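Local structure of rhodopsin (Todarodes pacificus, 2Z73) at residues Ser275-Val280 with Leu299-Ala304; His20-Glu25 with Asp189-Asp194. The protein senses dim light for vision, using the light-driven isomerization of 11-cis to all-trans retinal to activate G-protein signalling to phospholipase C. All blocks are in the same frame, centred on the assembly; numbering follows the deposited sequence.

Contact 1. Residues Ser275-Val280 with Leu299-Ala304; sequences SPYAVV and LPVMFA
Tyr277 on helix 246-286 and Pro300 on helix 294-306 are the residues whose CA atoms come nearest, 5.0 Å, where the two transmembrane segments run roughly antiparallel at 143° with their axes 8.2 Å apart. Both helices are kinked here, each at a proline: the N atoms of Pro276 and Tyr277, and that of Pro300, have no bond to the preceding turn. The Tyr277 ring, its CG anti to the backbone N (chi1 -179°), lies alongside Val301, the two side chains pointing the same way. Val301 CG2 sits over one ring face, displaced toward the rim, in a CH-pi contact 3.8 Å from the ring centroid; its closest ring atom is Tyr277 CE2, at 3.4 Å. Nearer the backbone, Tyr277 CB meets the CB of Ala304 at 4.2 Å and the O of Pro300 at 3.7 Å. Val280 CG2 touches Pro300 CG at 4.4 Å. The Tyr277 OH hydrogen-bonds with Glu180 and Ser187. An alanine in place of Tyr277 would probably leave Val301 CB and CG2 without the ring they pack against and deprive Glu180 and Ser187 of a hydroxyl partner. The two helices thus pack mostly through apolar groups, with no hydrogen bond between the segments; Val301 and neighbouring Ala278 line the retinal pocket, and the Tyr277 hydroxyl ties helix 246-286 to the extracellular segment 173-199.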
loop_
_atom_site.group_PDB
_atom_site.type_symbol
_atom_site.label_atom_id
_atom_site.label_comp_id
_atom_site.label_asym_id
_atom_site.label_seq_id
_atom_site.Cartn_x
_atom_site.Cartn_y
_atom_site.Cartn_z
ATOM N N SER A 275 -7.703 7.188 -4.456
ATOM C CA SER A 275 -8.734 8.216 -4.371
ATOM C C SER A 275 -9.518 8.466 -5.650
ATOM O O SER A 275 -10.724 8.674 -5.597
ATOM C CB SER A 275 -8.134 9.513 -3.853
ATOM O OG SER A 275 -7.618 9.310 -2.545
ATOM N N PRO A 276 -8.855 8.450 -6.814
ATOM C CA PRO A 276 -9.635 8.685 -8.033
ATOM C C PRO A 276 -10.759 7.647 -8.188
ATOM O O PRO A 276 -11.940 7.996 -8.218
ATOM C CB PRO A 276 -8.585 8.572 -9.135
ATOM C CG PRO A 276 -7.341 9.061 -8.458
ATOM C CD PRO A 276 -7.413 8.408 -7.108
ATOM N N TYR A 277 -10.372 6.371 -8.271
ATOM C CA TYR A 277 -11.306 5.257 -8.424
ATOM C C TYR A 277 -12.364 5.328 -7.344
ATOM O O TYR A 277 -13.555 5.149 -7.611
ATOM C CB TYR A 277 -10.560 3.916 -8.344
ATOM C CG TYR A 277 -11.428 2.681 -8.511
ATOM C CD1 TYR A 277 -11.764 1.877 -7.417
ATOM C CD2 TYR A 277 -11.936 2.336 -9.765
ATOM C CE1 TYR A 277 -12.587 0.762 -7.567
ATOM C CE2 TYR A 277 -12.761 1.222 -9.935
ATOM C CZ TYR A 277 -13.082 0.439 -8.836
ATOM O OH TYR A 277 -13.887 -0.672 -9.026
ATOM N N ALA A 278 -11.934 5.594 -6.120
ATOM C CA ALA A 278 -12.869 5.688 -5.008
ATOM C C ALA A 278 -13.966 6.683 -5.362
ATOM O O ALA A 278 -15.154 6.397 -5.207
ATOM C CB ALA A 278 -12.144 6.133 -3.753
ATOM N N VAL A 279 -13.551 7.848 -5.853
ATOM C CA VAL A 279 -14.476 8.903 -6.221
ATOM C C VAL A 279 -15.456 8.424 -7.288
ATOM O O VAL A 279 -16.670 8.540 -7.112
ATOM C CB VAL A 279 -13.706 10.166 -6.706
ATOM C CG1 VAL A 279 -14.638 11.137 -7.412
ATOM C CG2 VAL A 279 -13.076 10.870 -5.505
ATOM N N VAL A 280 -14.940 7.879 -8.386
ATOM C CA VAL A 280 -15.806 7.396 -9.447
ATOM C C VAL A 280 -16.810 6.394 -8.911
ATOM O O VAL A 280 -17.929 6.296 -9.411
ATOM C CB VAL A 280 -15.022 6.700 -10.557
ATOM C CG1 VAL A 280 -15.991 6.163 -11.622
ATOM C CG2 VAL A 280 -14.022 7.670 -11.166
ATOM N N LEU A 299 -10.018 3.084 -16.606
ATOM C CA LEU A 299 -8.760 3.818 -16.485
ATOM C C LEU A 299 -8.353 4.167 -15.055
ATOM O O LEU A 299 -7.178 4.083 -14.707
ATOM C CB LEU A 299 -8.797 5.083 -17.344
ATOM C CG LEU A 299 -8.257 4.930 -18.768
ATOM C CD1 LEU A 299 -8.984 3.817 -19.508
ATOM C CD2 LEU A 299 -8.412 6.250 -19.503
ATOM N N PRO A 300 -9.313 4.584 -14.216
ATOM C CA PRO A 300 -8.953 4.915 -12.838
ATOM C C PRO A 300 -8.700 3.676 -11.977
ATOM O O PRO A 300 -7.994 3.757 -10.966
ATOM C CB PRO A 300 -10.151 5.719 -12.353
ATOM C CG PRO A 300 -10.619 6.373 -13.594
ATOM C CD PRO A 300 -10.582 5.234 -14.575
ATOM N N VAL A 301 -9.267 2.532 -12.360
ATOM C CA VAL A 301 -9.036 1.308 -11.585
ATOM C C VAL A 301 -7.640 0.765 -11.890
ATOM O O VAL A 301 -6.981 0.222 -11.014
ATOM C CB VAL A 301 -10.094 0.193 -11.874
ATOM C CG1 VAL A 301 -9.770 -0.514 -13.171
ATOM C CG2 VAL A 301 -10.126 -0.813 -10.724
ATOM N N MET A 302 -7.192 0.915 -13.129
ATOM C CA MET A 302 -5.853 0.462 -13.502
ATOM C C MET A 302 -4.825 1.244 -12.676
ATOM O O MET A 302 -3.884 0.678 -12.117
ATOM C CB MET A 302 -5.599 0.708 -14.996
ATOM C CG MET A 302 -6.598 0.026 -15.900
ATOM S SD MET A 302 -6.893 -1.677 -15.366
ATOM C CE MET A 302 -5.966 -2.566 -16.618
ATOM N N PHE A 303 -5.020 2.554 -12.607
ATOM C CA PHE A 303 -4.138 3.418 -11.840
ATOM C C PHE A 303 -4.117 2.904 -10.408
ATOM O O PHE A 303 -3.057 2.803 -9.791
ATOM C CB PHE A 303 -4.662 4.859 -11.876
ATOM C CG PHE A 303 -3.680 5.876 -11.379
ATOM C CD1 PHE A 303 -2.507 6.123 -12.081
ATOM C CD2 PHE A 303 -3.922 6.582 -10.199
ATOM C CE1 PHE A 303 -1.576 7.060 -11.617
ATOM C CE2 PHE A 303 -3.002 7.525 -9.721
ATOM C CZ PHE A 303 -1.824 7.763 -10.433
ATOM N N ALA A 304 -5.292 2.566 -9.880
ATOM C CA ALA A 304 -5.389 2.049 -8.511
ATOM C C ALA A 304 -4.658 0.714 -8.374
ATOM O O ALA A 304 -3.865 0.526 -7.451
ATOM C CB ALA A 304 -6.865 1.898 -8.089
#

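Contact 2. Residues His20-Glu25 with Asp189-Asp194; sequences HPHWRE and DYISRD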
loop_
_atom_site.group_PDB
_atom_site.type_symbol
_atom_site.label_atom_id
_atom_site.label_comp_id
_atom_site.label_asym_id
_atom_site.label_seq_id
_atom_site.Cartn_x
_atom_site.Cartn_y
_atom_site.Cartn_z
ATOM N N HIS A 20 -24.205 -6.234 -14.611
ATOM C CA HIS A 20 -25.188 -5.221 -14.262
ATOM C C HIS A 20 -25.607 -4.494 -15.519
ATOM O O HIS A 20 -24.769 -4.167 -16.360
ATOM C CB HIS A 20 -24.612 -4.208 -13.284
ATOM C CG HIS A 20 -25.630 -3.267 -12.728
ATOM N ND1 HIS A 20 -26.236 -2.295 -13.491
ATOM C CD2 HIS A 20 -26.171 -3.168 -11.490
ATOM C CE1 HIS A 20 -27.108 -1.638 -12.747
ATOM N NE2 HIS A 20 -27.088 -2.148 -11.529
ATOM N N PRO A 21 -26.916 -4.228 -15.667
ATOM C CA PRO A 21 -27.492 -3.535 -16.821
ATOM C C PRO A 21 -26.701 -2.296 -17.220
ATOM O O PRO A 21 -26.549 -1.993 -18.402
ATOM C CB PRO A 21 -28.891 -3.194 -16.339
ATOM C CG PRO A 21 -29.219 -4.350 -15.470
ATOM C CD PRO A 21 -27.960 -4.520 -14.668
ATOM N N HIS A 22 -26.193 -1.583 -16.223
ATOM C CA HIS A 22 -25.435 -0.375 -16.485
ATOM C C HIS A 22 -24.273 -0.552 -17.443
ATOM O O HIS A 22 -24.050 0.294 -18.308
ATOM C CB HIS A 22 -24.902 0.228 -15.196
ATOM C CG HIS A 22 -23.944 1.346 -15.436
ATOM N ND1 HIS A 22 -24.259 2.428 -16.227
ATOM C CD2 HIS A 22 -22.662 1.528 -15.041
ATOM C CE1 HIS A 22 -23.213 3.230 -16.310
ATOM N NE2 HIS A 22 -22.231 2.707 -15.599
ATOM N N TRP A 23 -23.522 -1.635 -17.296
ATOM C CA TRP A 23 -22.374 -1.863 -18.176
ATOM C C TRP A 23 -22.808 -2.421 -19.525
ATOM O O TRP A 23 -22.044 -2.440 -20.482
ATOM C CB TRP A 23 -21.378 -2.835 -17.521
ATOM C CG TRP A 23 -20.860 -2.392 -16.176
ATOM C CD1 TRP A 23 -21.065 -3.011 -14.980
ATOM C CD2 TRP A 23 -20.056 -1.238 -15.892
ATOM N NE1 TRP A 23 -20.445 -2.320 -13.972
ATOM C CE2 TRP A 23 -19.818 -1.227 -14.505
ATOM C CE3 TRP A 23 -19.517 -0.214 -16.676
ATOM C CZ2 TRP A 23 -19.063 -0.230 -13.880
ATOM C CZ3 TRP A 23 -18.767 0.782 -16.058
ATOM C CH2 TRP A 23 -18.546 0.766 -14.670
ATOM N N ARG A 24 -24.056 -2.859 -19.595
ATOM C CA ARG A 24 -24.603 -3.457 -20.804
ATOM C C ARG A 24 -25.056 -2.485 -21.874
ATOM O O ARG A 24 -25.185 -2.860 -23.033
ATOM C CB ARG A 24 -25.758 -4.371 -20.407
ATOM C CG ARG A 24 -25.293 -5.523 -19.544
ATOM C CD ARG A 24 -26.305 -5.964 -18.521
ATOM N NE ARG A 24 -27.526 -6.504 -19.106
ATOM C CZ ARG A 24 -28.337 -7.353 -18.474
ATOM N NH1 ARG A 24 -28.053 -7.768 -17.240
ATOM N NH2 ARG A 24 -29.448 -7.774 -19.071
ATOM N N GLU A 25 -25.296 -1.237 -21.506
ATOM C CA GLU A 25 -25.765 -0.279 -22.489
ATOM C C GLU A 25 -24.652 0.328 -23.337
ATOM O O GLU A 25 -24.917 1.018 -24.319
ATOM C CB GLU A 25 -26.547 0.835 -21.792
ATOM C CG GLU A 25 -25.678 1.893 -21.179
ATOM C CD GLU A 25 -26.458 2.817 -20.290
ATOM O OE1 GLU A 25 -26.077 4.002 -20.193
ATOM O OE2 GLU A 25 -27.446 2.360 -19.681
ATOM N N ASP A 189 -19.613 -4.148 -5.793
ATOM C CA ASP A 189 -20.723 -3.503 -6.493
ATOM C C ASP A 189 -20.997 -2.096 -5.942
ATOM O O ASP A 189 -21.526 -1.939 -4.838
ATOM C CB ASP A 189 -21.971 -4.376 -6.366
ATOM C CG ASP A 189 -23.093 -3.922 -7.262
ATOM O OD1 ASP A 189 -22.909 -2.934 -8.004
ATOM O OD2 ASP A 189 -24.162 -4.562 -7.221
ATOM N N TYR A 190 -20.620 -1.081 -6.717
ATOM C CA TYR A 190 -20.820 0.314 -6.319
ATOM C C TYR A 190 -21.969 0.928 -7.108
ATOM O O TYR A 190 -22.227 2.125 -7.024
ATOM C CB TYR A 190 -19.537 1.126 -6.539
ATOM C CG TYR A 190 -18.879 0.902 -7.887
ATOM C CD1 TYR A 190 -17.622 0.298 -7.981
ATOM C CD2 TYR A 190 -19.516 1.276 -9.068
ATOM C CE1 TYR A 190 -17.016 0.073 -9.217
ATOM C CE2 TYR A 190 -18.923 1.053 -10.308
ATOM C CZ TYR A 190 -17.669 0.449 -10.375
ATOM O OH TYR A 190 -17.086 0.208 -11.599
ATOM N N ILE A 191 -22.658 0.091 -7.871
ATOM C CA ILE A 191 -23.785 0.546 -8.670
ATOM C C ILE A 191 -25.119 0.325 -7.935
ATOM O O ILE A 191 -25.873 1.270 -7.708
ATOM C CB ILE A 191 -23.800 -0.178 -10.019
ATOM C CG1 ILE A 191 -22.534 0.188 -10.805
ATOM C CG2 ILE A 191 -25.042 0.185 -10.783
ATOM C CD1 ILE A 191 -22.373 -0.582 -12.108
ATOM N N SER A 192 -25.403 -0.919 -7.563
ATOM C CA SER A 192 -26.627 -1.241 -6.838
ATOM C C SER A 192 -26.770 -0.317 -5.635
ATOM O O SER A 192 -25.815 -0.114 -4.889
ATOM C CB SER A 192 -26.594 -2.692 -6.362
ATOM O OG SER A 192 -26.684 -3.580 -7.461
ATOM N N ARG A 193 -27.969 0.228 -5.441
ATOM C CA ARG A 193 -28.206 1.160 -4.346
ATOM C C ARG A 193 -29.122 0.704 -3.219
ATOM O O ARG A 193 -29.687 1.537 -2.505
ATOM C CB ARG A 193 -28.716 2.476 -4.906
ATOM C CG ARG A 193 -27.802 3.060 -5.947
ATOM C CD ARG A 193 -28.190 4.471 -6.277
ATOM N NE ARG A 193 -27.250 5.098 -7.199
ATOM C CZ ARG A 193 -27.339 6.360 -7.592
ATOM N NH1 ARG A 193 -26.449 6.860 -8.429
ATOM N NH2 ARG A 193 -28.320 7.122 -7.137
ATOM N N ASP A 194 -29.261 -0.609 -3.046
ATOM C CA ASP A 194 -30.108 -1.138 -1.983
ATOM C C ASP A 194 -29.464 -0.893 -0.638
ATOM O O ASP A 194 -28.262 -0.639 -0.547
ATOM C CB ASP A 194 -30.341 -2.634 -2.158
ATOM C CG ASP A 194 -29.057 -3.402 -2.289
ATOM O OD1 ASP A 194 -28.560 -3.528 -3.429
ATOM O OD2 ASP A 194 -28.541 -3.863 -1.251
#
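The extracellular cap of the receptor is built here from the N-terminal segment, with its short helix 21-24, and the loop that leads from strand 186-188 into helix 195-224. Ile191 carries the contact with two branches. Ile191 CG2, anti to the backbone N, lies over one face of the His20 imidazole in a CH-pi contact, 3.4 Å from the ring centroid and 23° off the normal; Pro21 CD covers the opposite face. Ile191 CD1 reaches the indole of Trp23, 3.2 Å from NE1, and approaches the edge of the His22 ring at CD2, 3.6 Å away. Beside it the Trp23 and Tyr190 side chains cross at about a right angle and meet by their edges, Trp23 CZ2 lying 3.1 Å from Tyr190 OH, whose hydrogen bond goes to Glu180. The His20 ring is held by its own helix: ND1 accepts from His22 N in the ring plane, a nearly straight N-cap bond of 2.8 Å. Asp189 shapes the other side. Asp189 OD1 takes the N-H groups of Ile191 and Ser192 from above the same carboxylate face, while Asp189 OD2 accepts from Ser192 OG at 2.7 Å, on the syn side but 28° out of plane. Apolar and aromatic contacts join two pieces that are each braced internally, a histidine-capped helical turn on one side and, on the other, an Asx turn within an Asx motif.

Both contacts are largely buried, but contact 1 lies within the transmembrane bundle beside retinal, whereas contact 2 belongs to the extracellular cap, with its centre about 17 Å from that of contact 1. The first joins two transmembrane helices near in sequence; the second brings together a short N-terminal turn and an irregular loop 164 residues apart. Neither pair of segments is hydrogen-bonded across, yet contact 2 has polar side-chain bonds bracing each partner, while contact 1 relies on close helix packing. They meet where Tyr277 OH packs 3.2 Å from Tyr190 CE1, and both tyrosine hydroxyls bond to Glu180, which thereby joins the loop residue Tyr190 to Tyr277 of helix 246-286.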